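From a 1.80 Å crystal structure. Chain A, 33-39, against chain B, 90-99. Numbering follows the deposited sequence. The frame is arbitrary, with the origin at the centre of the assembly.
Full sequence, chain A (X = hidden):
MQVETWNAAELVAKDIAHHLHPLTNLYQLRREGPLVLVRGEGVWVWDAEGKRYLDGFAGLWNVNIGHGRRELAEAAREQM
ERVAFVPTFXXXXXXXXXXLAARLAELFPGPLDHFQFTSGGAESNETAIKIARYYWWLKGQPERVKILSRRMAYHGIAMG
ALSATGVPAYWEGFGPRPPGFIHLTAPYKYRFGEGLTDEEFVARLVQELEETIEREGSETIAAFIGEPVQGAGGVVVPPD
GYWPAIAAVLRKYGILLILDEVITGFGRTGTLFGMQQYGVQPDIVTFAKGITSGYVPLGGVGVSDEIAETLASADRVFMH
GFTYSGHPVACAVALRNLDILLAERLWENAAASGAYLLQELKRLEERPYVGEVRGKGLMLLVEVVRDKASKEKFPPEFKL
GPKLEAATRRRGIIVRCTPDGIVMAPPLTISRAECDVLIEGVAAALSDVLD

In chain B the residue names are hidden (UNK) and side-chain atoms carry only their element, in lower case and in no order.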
# COMPACT_ATOMS: atom_id res chain seq x y z
N GLY A 33 -11.43 6.17 -24.38
CA GLY A 33 -12.18 5.64 -23.27
C GLY A 33 -11.60 4.34 -22.74
O GLY A 33 -10.67 3.77 -23.32
N PRO A 34 -12.13 3.87 -21.62
CA PRO A 34 -11.60 2.65 -21.00
C PRO A 34 -12.32 1.40 -21.49
O PRO A 34 -13.33 1.46 -22.19
CB PRO A 34 -11.90 2.89 -19.52
CG PRO A 34 -13.22 3.59 -19.56
CD PRO A 34 -13.17 4.49 -20.79
N LEU A 35 -11.76 0.25 -21.11
CA LEU A 35 -12.43 -1.04 -21.25
C LEU A 35 -13.00 -1.40 -19.89
O LEU A 35 -12.25 -1.71 -18.96
CB LEU A 35 -11.46 -2.10 -21.76
CG LEU A 35 -11.98 -3.55 -21.79
CD1 LEU A 35 -13.31 -3.63 -22.53
CD2 LEU A 35 -10.96 -4.47 -22.44
N VAL A 36 -14.32 -1.35 -19.77
CA VAL A 36 -15.00 -1.50 -18.49
C VAL A 36 -15.42 -2.96 -18.34
O VAL A 36 -16.30 -3.44 -19.06
CB VAL A 36 -16.22 -0.57 -18.38
CG1 VAL A 36 -16.87 -0.71 -17.02
CG2 VAL A 36 -15.80 0.87 -18.64
N LEU A 37 -14.80 -3.66 -17.40
CA LEU A 37 -15.11 -5.06 -17.12
C LEU A 37 -16.05 -5.14 -15.93
O LEU A 37 -15.82 -4.49 -14.91
CB LEU A 37 -13.83 -5.86 -16.84
CG LEU A 37 -12.81 -5.87 -17.98
CD1 LEU A 37 -11.59 -6.70 -17.60
CD2 LEU A 37 -13.44 -6.40 -19.26
N VAL A 38 -17.12 -5.92 -16.08
CA VAL A 38 -18.21 -5.92 -15.11
C VAL A 38 -18.47 -7.28 -14.49
O VAL A 38 -19.18 -7.35 -13.47
CB VAL A 38 -19.52 -5.39 -15.75
CG1 VAL A 38 -19.26 -4.09 -16.49
CG2 VAL A 38 -20.10 -6.44 -16.68
N ARG A 39 -17.93 -8.36 -15.04
CA ARG A 39 -18.26 -9.69 -14.55
C ARG A 39 -17.11 -10.64 -14.84
O ARG A 39 -16.40 -10.49 -15.83
CB ARG A 39 -19.55 -10.22 -15.19
CG ARG A 39 -20.01 -11.58 -14.65
CD ARG A 39 -21.43 -11.92 -15.09
NE ARG A 39 -21.56 -11.98 -16.54
CZ ARG A 39 -21.52 -13.11 -17.25
NH1 ARG A 39 -21.31 -14.27 -16.65
NH2 ARG A 39 -21.65 -13.06 -18.57
N UNK B 90 -3.73 -0.04 -17.68
CA UNK B 90 -3.90 -0.27 -19.12
C UNK B 90 -5.29 0.13 -19.61
O UNK B 90 -5.84 -0.49 -20.52
c UNK B 90 -0.59 -3.55 -17.04
c UNK B 90 -1.82 -4.17 -17.20
c UNK B 90 -1.32 -1.77 -18.46
c UNK B 90 -0.34 -2.35 -17.67
c UNK B 90 -3.62 -1.74 -19.48
c UNK B 90 -2.55 -2.38 -18.62
c UNK B 90 -2.79 -3.58 -17.98
N UNK B 91 -5.87 1.17 -19.01
CA UNK B 91 -7.17 1.62 -19.44
C UNK B 91 -8.33 0.74 -19.03
O UNK B 91 -9.43 0.90 -19.56
N UNK B 92 -8.12 -0.20 -18.12
CA UNK B 92 -9.20 -1.04 -17.62
C UNK B 92 -9.86 -0.39 -16.41
O UNK B 92 -9.26 0.44 -15.73
c UNK B 92 -9.00 -3.73 -19.39
c UNK B 92 -7.18 -4.37 -17.79
c UNK B 92 -8.68 -2.43 -17.26
c UNK B 92 -7.98 -3.22 -18.38
N UNK B 93 -11.10 -0.78 -16.15
CA UNK B 93 -11.82 -0.28 -14.98
C UNK B 93 -13.05 -1.13 -14.74
O UNK B 93 -13.54 -1.81 -15.64
c UNK B 93 -12.21 1.19 -15.14
N UNK B 94 -13.55 -1.08 -13.51
CA UNK B 94 -14.79 -1.71 -13.10
C UNK B 94 -15.84 -0.66 -12.76
O UNK B 94 -15.51 0.49 -12.47
c UNK B 94 -14.56 -2.62 -11.88
o UNK B 94 -14.37 -1.86 -10.70
N UNK B 95 -17.12 -1.02 -12.81
CA UNK B 95 -18.19 -0.04 -12.53
C UNK B 95 -18.08 0.58 -11.14
O UNK B 95 -18.27 1.80 -11.01
c UNK B 95 -19.47 -0.87 -12.67
c UNK B 95 -19.11 -1.91 -13.67
c UNK B 95 -17.67 -2.26 -13.39
N UNK B 96 -17.81 -0.20 -10.07
CA UNK B 96 -17.73 0.45 -8.75
C UNK B 96 -16.64 1.51 -8.67
O UNK B 96 -16.85 2.55 -8.04
c UNK B 96 -17.88 -1.93 -8.52
c UNK B 96 -17.48 -0.72 -7.79
c UNK B 96 -17.63 -1.66 -9.96
N UNK B 97 -15.49 1.26 -9.29
CA UNK B 97 -14.41 2.24 -9.28
C UNK B 97 -14.83 3.53 -9.96
O UNK B 97 -14.60 4.63 -9.44
c UNK B 97 -13.17 1.65 -9.96
c UNK B 97 -11.96 2.53 -9.74
o UNK B 97 -12.91 0.34 -9.43
N UNK B 98 -15.46 3.42 -11.13
CA UNK B 98 -15.89 4.59 -11.89
C UNK B 98 -16.93 5.38 -11.10
O UNK B 98 -16.87 6.62 -11.00
c UNK B 98 -15.82 2.86 -15.37
c UNK B 98 -16.43 4.16 -13.27
c UNK B 98 -15.32 3.49 -14.08
c UNK B 98 -16.99 5.35 -14.01
N UNK B 99 -17.92 4.67 -10.54
CA UNK B 99 -18.96 5.34 -9.77
C UNK B 99 -18.38 6.03 -8.54
O UNK B 99 -18.80 7.14 -8.19
c UNK B 99 -20.05 4.35 -9.38
c UNK B 99 -20.80 3.75 -10.56
o UNK B 99 -22.51 4.29 -12.14
o UNK B 99 -21.81 5.91 -10.83
c UNK B 99 -21.77 4.72 -11.22

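Position 90 of chain B carries seven side-chain carbons, one followed by a six-membered ring. The side chain does not reach the chain A stretch; its nearest atom, the CB of position 90, is 8.2 Å from Leu35(A) CB. This is Phe90(B).

Position 91 has no side-chain atoms. Its phi is positive, 74°, which favours the residue without a CB. Its backbone O accepts a hydrogen bond from Leu35(A) N at 2.9 Å. It is Gly91(B).

Position 92 has four carbons, forked at the second. One carbon at the end of the fork lies 3.7 Å from Leu35(A) CD2 and 4.3 Å from Leu37(A) CD1. A fork there, with no other element, is leucine: Leu92(B). The touching carbon is Leu92(B) CD2. Leu92(B) CA also makes a CA-H...O contact of 3.4 Å with Leu35(A) O.

Position 93 has a single carbon. The backbone does the work here. Its N donates to Leu35(A) O at 3.2 Å, and its O accepts from Leu37(A) N at 2.8 Å. The same O receives a CA-H...O contact from Val36(A) CA at 3.2 Å. This is Ala93(B).

Position 94 has one carbon and then one oxygen. The CA-to-CB bond points away from chain A overall. Its CA lies 3.5 Å from Leu37(A) O in a CA-H...O contact. This is Ser94(B), at the N-cap position just before a helix.

Position 95 has three carbons that close a ring onto the backbone N. The ring packs on Leu37(A), Val36(A) and Val38(A). It is Pro95(B). Pro95(B) CD is 3.3 Å from Leu37(A) O and 4.0 Å from Val36(A) CG1, while Pro95(B) CG is 3.6 Å from Val38(A) CG1. A proline has no N-H to offer Leu37(A) O.

Position 96 again has three carbons in a ring closed on N. It is out of reach of the chain A stretch. It is Pro96(B).

Position 97 has one carbon bearing an oxygen and a carbon, which makes it Thr97(B). Ser94(B) OG donates a hydrogen bond to Thr97(B) OG1 at 2.9 Å, linking the N-cap residue to the first turn.

Position 98 has four carbons, forked at the first, with one arm two carbons long. Its CA-to-CB bond points toward chain A, and the longer arm meets Val36(A). This is Ile98(B). Ile98(B) CD1 is 3.8 Å from Val36(A) CG2.

Position 99 has three carbons, the third carrying two oxygens. It does not reach the chain A stretch, and its carboxylate oxygens are hydrogen-bonded elsewhere in the structure. It is Glu99(B).

The contact is a short parallel strand pairing between two copies of one protein. Leu35(A) pairs with Leu92(B), and Val36(A) with Ala93(B). Three backbone hydrogen bonds hold the register. Leu35(A) and Leu92(B) share one face of the sheet, and Val36(A) and Ala93(B) the other. Past the pairing, chain B turns into its helix, where Pro95(B) and Ile98(B) add apolar packing against Val36(A), and Pro95(B) also against Val38(A). Together the stretches bury 423 Å².

Chain B (90-99) FGLASPPTIE
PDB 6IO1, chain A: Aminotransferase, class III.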